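Local coordinates for protein putative phosphatase (Bacteroides thetaiotaomicron, PDB 3KYA) that is a putative phosphatase of unconfirmed activity that binds zinc ions and joins an IPT/TIG domain to what appears to be a beta-propeller, at residues C111-N116 with G132-G137; D124-G129 with N171-S176; N330-M335 with R370-C375; Y350-G355 with R404-E409. One frame throughout, in Å; residues are numbered along the deposited sequence. Where two conformers were deposited one is given.

Interaction 1. Residues C111-N116 with G132-G137; sequences CGYRNN and GVKCCG. With EDO (1,2-ethanediol), chain J.
The backbones at G112 and C136 pass closely, with their CA atoms 4.4 Å apart, yet no direct hydrogen bond joins the two segments. Water takes its place. One water accepts from G112 N and donates to C135 O, and a second accepts from both Y113 N and G137 N. At the backbone angles of G112 (phi 92°) a CB would collide with the carbonyl O of C111. Y113 carries most of the side-chain contact. In one of its two conformers, the extended chain of K134 crosses one face of the Y113 ring, with K134 CE 4.1 Å from the ring centroid in a CH-pi contact. C136 CB touches Y113 CE1 at 3.7 Å, and C136 SG lies obliquely beside the ring. A third water joins Y113 OH (2.8 Å) to G132 N and K134 O. An alanine at Y113 would probably leave C136 CB and, in that conformer, K134 CE without their packing surface and the water without its phenol partner. C111 CB packs on C135 SG at 3.9 Å. C111 SG and C135 SG stand 4.4 Å apart and form no disulfide. The chemistry implies a join of water-bridged backbones and packing on the Y113 ring.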
loop_
_atom_site.group_PDB
_atom_site.type_symbol
_atom_site.label_atom_id
_atom_site.label_comp_id
_atom_site.label_asym_id
_atom_site.label_seq_id
_atom_site.Cartn_x
_atom_site.Cartn_y
_atom_site.Cartn_z
ATOM N N CYS A 111 -24.534 19.060 -8.001
ATOM C CA CYS A 111 -25.929 19.397 -8.296
ATOM C C CYS A 111 -26.819 18.200 -8.096
ATOM O O CYS A 111 -26.331 17.070 -7.977
ATOM C CB CYS A 111 -26.070 19.927 -9.722
ATOM S SG CYS A 111 -25.533 18.788 -11.001
ATOM N N GLY A 112 -28.125 18.450 -8.070
ATOM C CA GLY A 112 -29.098 17.406 -7.788
ATOM C C GLY A 112 -29.383 17.366 -6.296
ATOM O O GLY A 112 -28.603 17.881 -5.485
ATOM N N TYR A 113 -30.528 16.795 -5.940
ATOM C CA TYR A 113 -30.914 16.618 -4.546
ATOM C C TYR A 113 -32.041 15.611 -4.435
ATOM O O TYR A 113 -32.710 15.277 -5.419
ATOM C CB TYR A 113 -31.335 17.931 -3.882
ATOM C CG TYR A 113 -32.651 18.505 -4.354
ATOM C CD1 TYR A 113 -32.731 19.236 -5.537
ATOM C CD2 TYR A 113 -33.807 18.349 -3.603
ATOM C CE1 TYR A 113 -33.941 19.781 -5.968
ATOM C CE2 TYR A 113 -35.017 18.891 -4.018
ATOM C CZ TYR A 113 -35.079 19.602 -5.202
ATOM O OH TYR A 113 -36.271 20.144 -5.620
ATOM N N ARG A 114 -32.238 15.134 -3.216
ATOM C CA ARG A 114 -33.274 14.178 -2.926
ATOM C C ARG A 114 -33.894 14.625 -1.611
ATOM O O ARG A 114 -33.214 14.585 -0.570
ATOM C CB ARG A 114 -32.654 12.778 -2.832
ATOM C CG ARG A 114 -33.608 11.662 -2.587
ATOM C CD ARG A 114 -32.859 10.349 -2.319
ATOM N NE ARG A 114 -33.752 9.318 -1.799
ATOM C CZ ARG A 114 -34.005 8.138 -2.352
ATOM N NH1 ARG A 114 -33.393 7.736 -3.460
ATOM N NH2 ARG A 114 -34.852 7.309 -1.744
ATOM N N ASN A 115 -35.157 15.076 -1.651
ATOM C CA ASN A 115 -35.837 15.539 -0.431
ATOM C C ASN A 115 -36.334 14.349 0.407
ATOM O O ASN A 115 -36.160 13.194 0.010
ATOM C CB ASN A 115 -36.946 16.584 -0.749
ATOM C CG ASN A 115 -38.113 16.018 -1.566
ATOM O OD1 ASN A 115 -38.454 14.843 -1.469
ATOM N ND2 ASN A 115 -38.745 16.883 -2.354
ATOM N N ASN A 116 -36.928 14.614 1.569
ATOM C CA ASN A 116 -37.364 13.520 2.458
ATOM C C ASN A 116 -38.444 12.615 1.874
ATOM O O ASN A 116 -38.537 11.450 2.260
ATOM C CB ASN A 116 -37.800 14.044 3.838
ATOM C CG ASN A 116 -38.819 15.145 3.741
ATOM O OD1 ASN A 116 -38.627 16.103 2.994
ATOM N ND2 ASN A 116 -39.901 15.034 4.506
ATOM N N GLY A 132 -37.630 23.484 -6.234
ATOM C CA GLY A 132 -38.647 24.012 -7.157
ATOM C C GLY A 132 -37.990 24.792 -8.280
ATOM O O GLY A 132 -38.561 24.957 -9.359
ATOM N N VAL A 133 -36.777 25.282 -8.028
ATOM C CA VAL A 133 -35.999 26.003 -9.032
ATOM C C VAL A 133 -34.712 25.246 -9.389
ATOM O O VAL A 133 -34.461 24.982 -10.570
ATOM C CB VAL A 133 -35.620 27.413 -8.554
ATOM C CG1 VAL A 133 -34.784 28.132 -9.616
ATOM C CG2 VAL A 133 -36.881 28.222 -8.207
ATOM N N LYS A 134 -33.905 24.889 -8.385
ATOM C CA LYS A 134 -32.643 24.204 -8.679
ATOM C C LYS A 134 -32.914 22.856 -9.356
ATOM O O LYS A 134 -33.948 22.211 -9.125
ATOM C CB LYS A 134 -31.731 24.065 -7.450
ATOM C CG LYS A 134 -32.205 23.179 -6.320
ATOM C CD LYS A 134 -31.084 22.997 -5.289
ATOM C CE LYS A 134 -31.574 22.313 -4.014
ATOM N NZ LYS A 134 -30.466 22.074 -3.053
ATOM N N CYS A 135 -31.975 22.446 -10.208
ATOM C CA CYS A 135 -32.133 21.235 -10.990
ATOM C C CYS A 135 -32.085 19.941 -10.162
ATOM O O CYS A 135 -31.514 19.882 -9.066
ATOM C CB CYS A 135 -31.087 21.189 -12.112
ATOM S SG CYS A 135 -29.387 20.871 -11.539
ATOM N N CYS A 136 -32.715 18.917 -10.712
ATOM C CA CYS A 136 -32.800 17.605 -10.092
ATOM C C CYS A 136 -33.189 16.559 -11.138
ATOM O O CYS A 136 -33.591 16.899 -12.251
ATOM C CB CYS A 136 -33.798 17.618 -8.932
ATOM S SG CYS A 136 -35.484 18.230 -9.361
ATOM N N GLY A 137 -33.038 15.289 -10.776
ATOM C CA GLY A 137 -33.369 14.170 -11.655
ATOM C C GLY A 137 -32.397 13.057 -11.323
ATOM O O GLY A 137 -32.467 12.485 -10.225
HETATM C C1 EDO J . -26.262 22.515 -5.034
HETATM O O1 EDO J . -25.017 23.075 -4.596
HETATM C C2 EDO J . -26.330 21.038 -4.644
HETATM O O2 EDO J . -27.693 20.616 -4.482
HETATM O O HOH W 1 -29.326 21.004 -7.892
HETATM O O HOH W 2 -31.945 15.075 -8.085
HETATM O O HOH W 3 -36.411 21.731 -7.942
#

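Interaction 2. Residues D124-G129 with N171-S176; sequences DGPFDG and NRMLSS. With EDO (1,2-ethanediol), chain J.
G125 and P126 pair with L174 and M173 (selenomethionine) where a short edge strand, 125-126, runs antiparallel to strand 173-178 in a propeller-like sheet. G125 and L174 form the hydrogen-bonded pair, with L174 N to G125 O at 2.8 Å and nearly straight (176°). P126 and M173 form the non-hydrogen-bonded pair. Beyond them F127 N donates to R172 O at 3.0 Å. R172 and M173 make a G1 bulge opposite D168, a zinc ligand. R172 CA sits over the centre of the F127 ring. From there R172 CB lies 3.6 Å from F127 CD2, and CG stays near the same atom. The chain bends at chi3 (54°), which places NE; NE comes 3.7 Å from D128 OD2. F127 CD2 lies over one face of the guanidinium, 3.8 Å above its plane; the ring and guanidinium planes are 76° apart. At the tip, R172 NH2 makes a salt bridge to D128 OD2 at 2.8 Å. At the other end, S176 OG donates to the syn lone pair of D124 OD2 at 2.7 Å.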
loop_
_atom_site.group_PDB
_atom_site.type_symbol
_atom_site.label_atom_id
_atom_site.label_comp_id
_atom_site.label_asym_id
_atom_site.label_seq_id
_atom_site.Cartn_x
_atom_site.Cartn_y
_atom_site.Cartn_z
ATOM N N ASP A 124 -34.874 20.651 -15.214
ATOM C CA ASP A 124 -33.706 21.292 -15.783
ATOM C C ASP A 124 -33.590 22.694 -15.188
ATOM O O ASP A 124 -34.576 23.260 -14.723
ATOM C CB ASP A 124 -33.796 21.353 -17.311
ATOM C CG ASP A 124 -33.540 20.004 -17.979
ATOM O OD1 ASP A 124 -33.104 19.032 -17.320
ATOM O OD2 ASP A 124 -33.758 19.920 -19.199
ATOM N N GLY A 125 -32.387 23.257 -15.209
ATOM C CA GLY A 125 -32.150 24.574 -14.639
ATOM C C GLY A 125 -30.830 24.732 -13.896
ATOM O O GLY A 125 -29.907 23.936 -14.064
ATOM N N PRO A 126 -30.741 25.767 -13.052
ATOM C CA PRO A 126 -29.515 26.086 -12.317
ATOM C C PRO A 126 -29.105 25.040 -11.282
ATOM O O PRO A 126 -29.970 24.370 -10.684
ATOM C CB PRO A 126 -29.862 27.426 -11.631
ATOM C CG PRO A 126 -31.335 27.374 -11.455
ATOM C CD PRO A 126 -31.863 26.643 -12.654
ATOM N N PHE A 127 -27.794 24.887 -11.064
ATOM C CA PHE A 127 -27.327 23.947 -10.048
ATOM C C PHE A 127 -27.794 24.363 -8.647
ATOM O O PHE A 127 -28.075 23.507 -7.816
ATOM C CB PHE A 127 -25.799 23.823 -9.972
ATOM C CG PHE A 127 -25.127 23.270 -11.208
ATOM C CD1 PHE A 127 -25.830 22.648 -12.232
ATOM C CD2 PHE A 127 -23.742 23.250 -11.261
ATOM C CE1 PHE A 127 -25.169 22.130 -13.337
ATOM C CE2 PHE A 127 -23.074 22.710 -12.357
ATOM C CZ PHE A 127 -23.794 22.151 -13.396
ATOM N N ASP A 128 -27.827 25.672 -8.396
ATOM C CA ASP A 128 -28.200 26.222 -7.089
ATOM C C ASP A 128 -29.544 26.935 -7.120
ATOM O O ASP A 128 -30.027 27.320 -8.179
ATOM C CB ASP A 128 -27.143 27.220 -6.633
ATOM C CG ASP A 128 -25.790 26.577 -6.435
ATOM O OD1 ASP A 128 -25.733 25.475 -5.841
ATOM O OD2 ASP A 128 -24.787 27.186 -6.857
ATOM N N GLY A 129 -30.127 27.121 -5.940
ATOM C CA GLY A 129 -31.414 27.801 -5.795
ATOM C C GLY A 129 -32.317 27.040 -4.849
ATOM O O GLY A 129 -31.915 26.011 -4.302
ATOM N N ASN A 171 -21.608 27.525 -16.895
ATOM C CA ASN A 171 -22.767 28.358 -16.520
ATOM C C ASN A 171 -23.606 27.726 -15.402
ATOM O O ASN A 171 -24.580 28.325 -14.956
ATOM C CB ASN A 171 -23.623 28.786 -17.734
ATOM C CG ASN A 171 -24.378 27.642 -18.376
ATOM O OD1 ASN A 171 -25.161 27.852 -19.311
ATOM N ND2 ASN A 171 -24.158 26.441 -17.892
ATOM N N ARG A 172 -23.202 26.539 -14.935
ATOM C CA ARG A 172 -23.854 25.858 -13.818
ATOM C C ARG A 172 -25.350 25.652 -14.086
ATOM O O ARG A 172 -26.208 26.046 -13.292
ATOM C CB ARG A 172 -23.589 26.612 -12.504
ATOM C CG ARG A 172 -22.086 26.669 -12.178
ATOM C CD ARG A 172 -21.753 27.406 -10.904
ATOM N NE ARG A 172 -22.471 26.899 -9.728
ATOM C CZ ARG A 172 -22.108 25.860 -8.980
ATOM N NH1 ARG A 172 -21.037 25.124 -9.284
ATOM N NH2 ARG A 172 -22.855 25.531 -7.930
HETATM N N MSE A 173 -25.624 25.042 -15.238
HETATM C CA MSE A 173 -26.968 24.779 -15.728
HETATM C C MSE A 173 -27.067 23.369 -16.251
HETATM O O MSE A 173 -26.147 22.897 -16.917
HETATM C CB MSE A 173 -27.280 25.712 -16.909
HETATM C CG MSE A 173 -27.327 27.203 -16.623
HETATM SE SE MSE A 173 -28.904 27.672 -15.601
HETATM C CE MSE A 173 -30.215 26.804 -16.696
ATOM N N LEU A 174 -28.183 22.699 -15.944
ATOM C CA LEU A 174 -28.514 21.384 -16.473
ATOM C C LEU A 174 -29.533 21.569 -17.583
ATOM O O LEU A 174 -30.530 22.283 -17.404
ATOM C CB LEU A 174 -29.135 20.482 -15.400
ATOM C CG LEU A 174 -29.582 19.074 -15.807
ATOM C CD1 LEU A 174 -28.365 18.180 -16.088
ATOM C CD2 LEU A 174 -30.448 18.434 -14.718
ATOM N N SER A 175 -29.285 20.947 -18.724
ATOM C CA SER A 175 -30.203 21.008 -19.858
ATOM C C SER A 175 -30.359 19.625 -20.490
ATOM O O SER A 175 -29.630 18.671 -20.135
ATOM C CB SER A 175 -29.732 22.064 -20.888
ATOM O OG SER A 175 -28.460 21.711 -21.409
ATOM N N SER A 176 -31.331 19.509 -21.404
ATOM C CA SER A 176 -31.633 18.257 -22.106
ATOM C C SER A 176 -31.639 18.483 -23.627
ATOM O O SER A 176 -32.699 18.451 -24.265
ATOM C CB SER A 176 -32.981 17.708 -21.647
ATOM O OG SER A 176 -33.006 17.535 -20.246
HETATM C C1 EDO J . -26.262 22.515 -5.034
HETATM O O1 EDO J . -25.017 23.075 -4.596
HETATM C C2 EDO J . -26.330 21.038 -4.644
HETATM O O2 EDO J . -27.693 20.616 -4.482
#

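Interaction 3. Residues N330-M335 with R370-C375; sequences NNHYFM and RMNNPC
H332 and F334 meet M371, N373 and P374 at the seam between two neighbouring four-stranded sheets, laid out like adjacent blades of a beta-propeller. H332 provides the direct hydrogen bond between the segments. N373 N donates to H332 ND1 at 3.0 Å, and it lies in the imidazole plane, so ND1 acts as the acceptor. The side chains of N372 and N373 run beside H332 and point the same way. In one of the two conformers of N373, its ND2 donates to N372 OD1, which holds the two amides to each other, and N373 ND2 comes within 3.3 Å of H332 CE1. On its backbone side, H332 O touches M371 CG at 3.2 Å. A water also donates to H332 O and accepts from M371 N. F334 lies deeper. The selenium of M371, a selenomethionine, sits at the edge of its ring, 4.8 Å from the centroid and 75° off the normal. A bend at chi3 (68°) places M371 CE, which ends 4.2 Å from F334 CD1. P374 CB packs obliquely on F334 CE1 at 3.6 Å. F393 and F395 of the second sheet add edge-to-face contacts to the same ring. The backbone N of Y333 is buried here and has no partner in the model. The contact joins two adjacent four-stranded antiparallel sheets, 313-352 and 374-415, consistent with successive propeller blades.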
loop_
_atom_site.group_PDB
_atom_site.type_symbol
_atom_site.label_atom_id
_atom_site.label_comp_id
_atom_site.label_asym_id
_atom_site.label_seq_id
_atom_site.Cartn_x
_atom_site.Cartn_y
_atom_site.Cartn_z
ATOM N N ASN A 330 -22.782 -7.478 -14.442
ATOM C CA ASN A 330 -23.700 -8.430 -13.821
ATOM C C ASN A 330 -23.054 -9.652 -13.153
ATOM O O ASN A 330 -23.751 -10.414 -12.491
ATOM C CB ASN A 330 -24.782 -8.886 -14.828
ATOM C CG ASN A 330 -24.239 -9.740 -15.977
ATOM O OD1 ASN A 330 -23.069 -9.683 -16.331
ATOM N ND2 ASN A 330 -25.130 -10.505 -16.599
ATOM N N ASN A 331 -21.740 -9.826 -13.297
ATOM C CA ASN A 331 -21.063 -10.982 -12.695
ATOM C C ASN A 331 -19.872 -10.664 -11.777
ATOM O O ASN A 331 -19.145 -11.558 -11.343
ATOM C CB ASN A 331 -20.757 -12.016 -13.783
ATOM C CG ASN A 331 -22.012 -12.770 -14.216
ATOM O OD1 ASN A 331 -22.655 -13.444 -13.398
ATOM N ND2 ASN A 331 -22.353 -12.683 -15.495
ATOM N N HIS A 332 -19.699 -9.375 -11.492
ATOM C CA HIS A 332 -18.828 -8.872 -10.429
ATOM C C HIS A 332 -17.313 -9.058 -10.544
ATOM O O HIS A 332 -16.636 -9.302 -9.551
ATOM C CB HIS A 332 -19.368 -9.438 -9.093
ATOM C CG HIS A 332 -20.865 -9.474 -9.042
ATOM N ND1 HIS A 332 -21.636 -8.329 -9.058
ATOM C CD2 HIS A 332 -21.733 -10.515 -9.039
ATOM C CE1 HIS A 332 -22.916 -8.665 -9.061
ATOM N NE2 HIS A 332 -23.002 -9.985 -9.045
ATOM N N TYR A 333 -16.779 -8.870 -11.748
ATOM C CA TYR A 333 -15.331 -8.908 -11.964
ATOM C C TYR A 333 -14.907 -8.146 -13.229
ATOM O O TYR A 333 -15.747 -7.764 -14.045
ATOM C CB TYR A 333 -14.803 -10.366 -12.002
ATOM C CG TYR A 333 -15.196 -11.187 -13.232
ATOM C CD1 TYR A 333 -16.513 -11.565 -13.453
ATOM C CD2 TYR A 333 -14.239 -11.621 -14.143
ATOM C CE1 TYR A 333 -16.871 -12.327 -14.575
ATOM C CE2 TYR A 333 -14.587 -12.376 -15.263
ATOM C CZ TYR A 333 -15.904 -12.733 -15.466
ATOM O OH TYR A 333 -16.251 -13.484 -16.572
ATOM N N PHE A 334 -13.600 -7.905 -13.342
ATOM C CA PHE A 334 -12.970 -7.327 -14.520
ATOM C C PHE A 334 -12.016 -8.340 -15.159
ATOM O O PHE A 334 -11.300 -9.087 -14.450
ATOM C CB PHE A 334 -12.115 -6.061 -14.204
ATOM C CG PHE A 334 -12.900 -4.814 -13.929
ATOM C CD1 PHE A 334 -13.334 -4.521 -12.649
ATOM C CD2 PHE A 334 -13.135 -3.882 -14.944
ATOM C CE1 PHE A 334 -14.069 -3.357 -12.398
ATOM C CE2 PHE A 334 -13.865 -2.734 -14.695
ATOM C CZ PHE A 334 -14.317 -2.472 -13.416
HETATM N N MSE A 335 -12.016 -8.353 -16.488
HETATM C CA MSE A 335 -11.072 -9.112 -17.280
HETATM C C MSE A 335 -10.106 -8.101 -17.915
HETATM O O MSE A 335 -10.414 -6.903 -18.003
HETATM C CB MSE A 335 -11.780 -9.935 -18.357
HETATM C CG MSE A 335 -12.823 -10.915 -17.825
HETATM SE SE MSE A 335 -13.577 -12.039 -19.216
HETATM C CE MSE A 335 -12.055 -13.212 -19.470
ATOM N N ARG A 370 -13.199 -8.730 -4.060
ATOM C CA ARG A 370 -14.620 -8.858 -4.273
ATOM C C ARG A 370 -15.235 -7.481 -4.502
ATOM O O ARG A 370 -14.850 -6.511 -3.855
ATOM C CB ARG A 370 -15.275 -9.555 -3.079
ATOM C CG ARG A 370 -14.839 -11.014 -2.915
ATOM C CD ARG A 370 -15.428 -11.906 -4.005
ATOM N NE ARG A 370 -15.021 -13.312 -3.865
ATOM C CZ ARG A 370 -13.927 -13.858 -4.403
ATOM N NH1 ARG A 370 -13.075 -13.148 -5.130
ATOM N NH2 ARG A 370 -13.681 -15.145 -4.207
HETATM N N MSE A 371 -16.179 -7.430 -5.436
HETATM C CA MSE A 371 -16.901 -6.215 -5.792
HETATM C C MSE A 371 -18.362 -6.597 -6.082
HETATM O O MSE A 371 -18.723 -7.776 -6.062
HETATM C CB MSE A 371 -16.225 -5.539 -6.981
HETATM C CG MSE A 371 -16.083 -6.446 -8.201
HETATM SE SE MSE A 371 -14.881 -5.767 -9.579
HETATM C CE MSE A 371 -13.156 -5.858 -8.716
ATOM N N ASN A 372 -19.216 -5.611 -6.341
ATOM C CA ASN A 372 -20.625 -5.890 -6.522
ATOM C C ASN A 372 -21.248 -4.885 -7.498
ATOM O O ASN A 372 -21.567 -3.757 -7.120
ATOM C CB ASN A 372 -21.311 -5.869 -5.155
ATOM C CG ASN A 372 -22.695 -6.458 -5.182
ATOM O OD1 ASN A 372 -23.279 -6.653 -6.244
ATOM N ND2 ASN A 372 -23.236 -6.750 -4.002
ATOM N N ASN A 373 -21.439 -5.346 -8.736
ATOM C CA ASN A 373 -21.962 -4.515 -9.836
ATOM C C ASN A 373 -20.978 -3.393 -10.176
ATOM O O ASN A 373 -21.289 -2.200 -9.981
ATOM C CB ASN A 373 -23.366 -3.921 -9.565
ATOM C CG ASN A 373 -24.493 -4.923 -9.738
ATOM O OD1 ASN A 373 -25.281 -4.824 -10.681
ATOM N ND2 ASN A 373 -24.585 -5.876 -8.830
ATOM N N PRO A 374 -19.776 -3.749 -10.668
ATOM C CA PRO A 374 -18.797 -2.730 -11.053
ATOM C C PRO A 374 -19.272 -1.991 -12.305
ATOM O O PRO A 374 -19.650 -2.635 -13.302
ATOM C CB PRO A 374 -17.535 -3.536 -11.357
ATOM C CG PRO A 374 -18.043 -4.889 -11.765
ATOM C CD PRO A 374 -19.289 -5.116 -10.958
ATOM N N CYS A 375 -19.278 -0.662 -12.238
ATOM C CA CYS A 375 -19.752 0.166 -13.348
ATOM C C CYS A 375 -18.608 0.993 -13.965
ATOM O O CYS A 375 -17.514 0.457 -14.167
ATOM C CB CYS A 375 -20.982 0.983 -12.906
ATOM S SG CYS A 375 -22.452 -0.069 -12.540
HETATM O O HOH W 4 -16.318 -9.995 -6.994
#

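Interaction 4. Residues Y350-G355 with R404-E409; sequences YNFVGG and RKVTPE. With EDO (1,2-ethanediol), chain I.
F352 has CG anti to its backbone N (chi1 -180°), and V406 has CG1 anti to its own (chi1 -177°). These torsions place F352 CG and V406 CG1; the two side chains slide past each other in opposite directions. F352 CE2 meets V406 CG1 at 3.7 Å. V353 CG1 reaches the same methyl at 4.0 Å, so V406 CG1 is shared by both residues. V353 CG1 also lies 3.8 Å above one face of the F352 ring, toward its rim. The outer end of that ring faces backbone oxygens: F352 CZ is 3.5 Å from P408 O and 3.9 Å from T407 O, both near the ring plane. No hydrogen bond links the segments. Y325, on strand 323-328 of the same sheet, stacks on F352. Y350, two residues earlier, turns to the second subunit. Its ring meets Y68 of that subunit edge-to-face, and Y350 OH donates to an ethanediol O2 at 2.7 Å. An alanine at Y350 would probably deprive Y68 of the second subunit of its ring partner and the ethanediol of one bond. F352 and V353 both face F334, a classic beta bulge. Apolar packing between this bulge and strand 402-406 fits a join between adjacent propeller blades.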
loop_
_atom_site.group_PDB
_atom_site.type_symbol
_atom_site.label_atom_id
_atom_site.label_comp_id
_atom_site.label_asym_id
_atom_site.label_seq_id
_atom_site.Cartn_x
_atom_site.Cartn_y
_atom_site.Cartn_z
ATOM N N TYR A 350 -8.517 -12.320 -20.141
ATOM C CA TYR A 350 -8.387 -13.235 -19.016
ATOM C C TYR A 350 -8.857 -12.556 -17.727
ATOM O O TYR A 350 -8.857 -11.327 -17.622
ATOM C CB TYR A 350 -6.940 -13.748 -18.893
ATOM C CG TYR A 350 -5.856 -12.681 -18.702
ATOM C CD1 TYR A 350 -5.580 -12.155 -17.443
ATOM C CD2 TYR A 350 -5.084 -12.232 -19.777
ATOM C CE1 TYR A 350 -4.582 -11.206 -17.257
ATOM C CE2 TYR A 350 -4.074 -11.283 -19.598
ATOM C CZ TYR A 350 -3.836 -10.774 -18.338
ATOM O OH TYR A 350 -2.840 -9.842 -18.141
ATOM N N ASN A 351 -9.256 -13.372 -16.753
ATOM C CA ASN A 351 -9.733 -12.850 -15.475
ATOM C C ASN A 351 -8.621 -12.056 -14.787
ATOM O O ASN A 351 -7.491 -12.506 -14.693
ATOM C CB ASN A 351 -10.279 -13.972 -14.586
ATOM C CG ASN A 351 -11.486 -14.665 -15.199
ATOM O OD1 ASN A 351 -11.807 -14.458 -16.367
ATOM N ND2 ASN A 351 -12.147 -15.516 -14.415
ATOM N N PHE A 352 -8.950 -10.844 -14.345
ATOM C CA PHE A 352 -7.969 -9.928 -13.738
ATOM C C PHE A 352 -8.225 -9.636 -12.253
ATOM O O PHE A 352 -7.401 -9.997 -11.408
ATOM C CB PHE A 352 -7.901 -8.634 -14.588
ATOM C CG PHE A 352 -6.915 -7.605 -14.067
ATOM C CD1 PHE A 352 -5.584 -7.941 -13.838
ATOM C CD2 PHE A 352 -7.316 -6.295 -13.837
ATOM C CE1 PHE A 352 -4.684 -6.991 -13.353
ATOM C CE2 PHE A 352 -6.421 -5.349 -13.342
ATOM C CZ PHE A 352 -5.110 -5.692 -13.115
ATOM N N VAL A 353 -9.338 -8.980 -11.924
ATOM C CA VAL A 353 -9.671 -8.689 -10.521
ATOM C C VAL A 353 -11.141 -8.974 -10.245
ATOM O O VAL A 353 -11.986 -8.799 -11.117
ATOM C CB VAL A 353 -9.356 -7.233 -10.111
ATOM C CG1 VAL A 353 -7.840 -6.977 -10.103
ATOM C CG2 VAL A 353 -10.091 -6.245 -11.028
ATOM N N GLY A 354 -11.435 -9.413 -9.021
ATOM C CA GLY A 354 -12.793 -9.754 -8.632
ATOM C C GLY A 354 -13.053 -11.244 -8.798
ATOM O O GLY A 354 -12.291 -11.947 -9.477
ATOM N N GLY A 355 -14.139 -11.710 -8.181
ATOM C CA GLY A 355 -14.554 -13.101 -8.244
ATOM C C GLY A 355 -15.653 -13.378 -9.251
ATOM O O GLY A 355 -16.742 -12.840 -9.155
ATOM N N ARG A 404 -13.510 2.469 -6.075
ATOM C CA ARG A 404 -12.375 1.563 -5.803
ATOM C C ARG A 404 -11.213 1.917 -6.741
ATOM O O ARG A 404 -11.416 2.529 -7.807
ATOM C CB ARG A 404 -12.735 0.085 -6.034
ATOM C CG ARG A 404 -14.026 -0.448 -5.434
ATOM C CD ARG A 404 -13.984 -0.810 -3.956
ATOM N NE ARG A 404 -13.143 -1.962 -3.604
ATOM C CZ ARG A 404 -13.503 -3.249 -3.688
ATOM N NH1 ARG A 404 -14.687 -3.608 -4.175
ATOM N NH2 ARG A 404 -12.643 -4.204 -3.305
ATOM N N LYS A 405 -10.005 1.519 -6.342
ATOM C CA LYS A 405 -8.777 1.733 -7.089
ATOM C C LYS A 405 -8.149 0.376 -7.406
ATOM O O LYS A 405 -8.159 -0.519 -6.560
ATOM C CB LYS A 405 -7.786 2.560 -6.258
ATOM C CG LYS A 405 -6.429 2.800 -6.918
ATOM C CD LYS A 405 -5.492 3.524 -5.962
ATOM C CE LYS A 405 -4.066 3.520 -6.439
ATOM N NZ LYS A 405 -3.129 4.067 -5.395
ATOM N N VAL A 406 -7.629 0.239 -8.623
ATOM C CA VAL A 406 -6.978 -0.978 -9.093
ATOM C C VAL A 406 -5.611 -0.619 -9.669
ATOM O O VAL A 406 -5.525 0.124 -10.661
ATOM C CB VAL A 406 -7.806 -1.719 -10.204
ATOM C CG1 VAL A 406 -7.117 -3.037 -10.604
ATOM C CG2 VAL A 406 -9.252 -2.004 -9.745
ATOM N N THR A 407 -4.544 -1.127 -9.053
ATOM C CA THR A 407 -3.206 -0.900 -9.567
ATOM C C THR A 407 -2.995 -1.831 -10.764
ATOM O O THR A 407 -3.726 -2.804 -10.922
ATOM C CB THR A 407 -2.113 -1.145 -8.501
ATOM O OG1 THR A 407 -2.126 -2.518 -8.087
ATOM C CG2 THR A 407 -2.322 -0.230 -7.296
ATOM N N PRO A 408 -2.004 -1.542 -11.614
ATOM C CA PRO A 408 -1.735 -2.392 -12.778
ATOM C C PRO A 408 -1.441 -3.850 -12.412
ATOM O O PRO A 408 -1.716 -4.737 -13.206
ATOM C CB PRO A 408 -0.497 -1.754 -13.399
ATOM C CG PRO A 408 -0.582 -0.354 -13.018
ATOM C CD PRO A 408 -1.172 -0.328 -11.635
ATOM N N GLU A 409 -0.921 -4.066 -11.207
ATOM C CA GLU A 409 -0.589 -5.397 -10.689
ATOM C C GLU A 409 -1.818 -6.158 -10.184
ATOM O O GLU A 409 -1.731 -7.352 -9.877
ATOM C CB GLU A 409 0.448 -5.289 -9.549
ATOM C CG GLU A 409 1.838 -4.740 -9.949
ATOM C CD GLU A 409 1.881 -3.246 -10.296
ATOM O OE1 GLU A 409 0.916 -2.497 -9.977
ATOM O OE2 GLU A 409 2.909 -2.815 -10.895
HETATM C C1 EDO I . 1.452 -9.116 -19.745
HETATM O O1 EDO I . 1.405 -8.461 -21.014
HETATM C C2 EDO I . 0.074 -9.095 -19.113
HETATM O O2 EDO I . -0.910 -9.610 -20.012
#

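Overall arrangement
From the N-terminal side, strand 105-110 leads into interaction 1, which closes a short loop. Interaction 2 opens within that loop and closes later, at strand 173-178, so the two cross. They touch through C135 N and P126 O and share one ethanediol. Together they tie the chain just after strand 105-110, whose sheet also holds the C-terminal strands, to the next sheet. Interactions 3 and 4 follow much later and also cross each other. F334 N with V353 O, and R370 O with R404 NH1, link them. Both bind sheet 313-352 to sheet 374-415. The two pairs do not touch, and the centres of interactions 1 and 3 are about 30 Å apart.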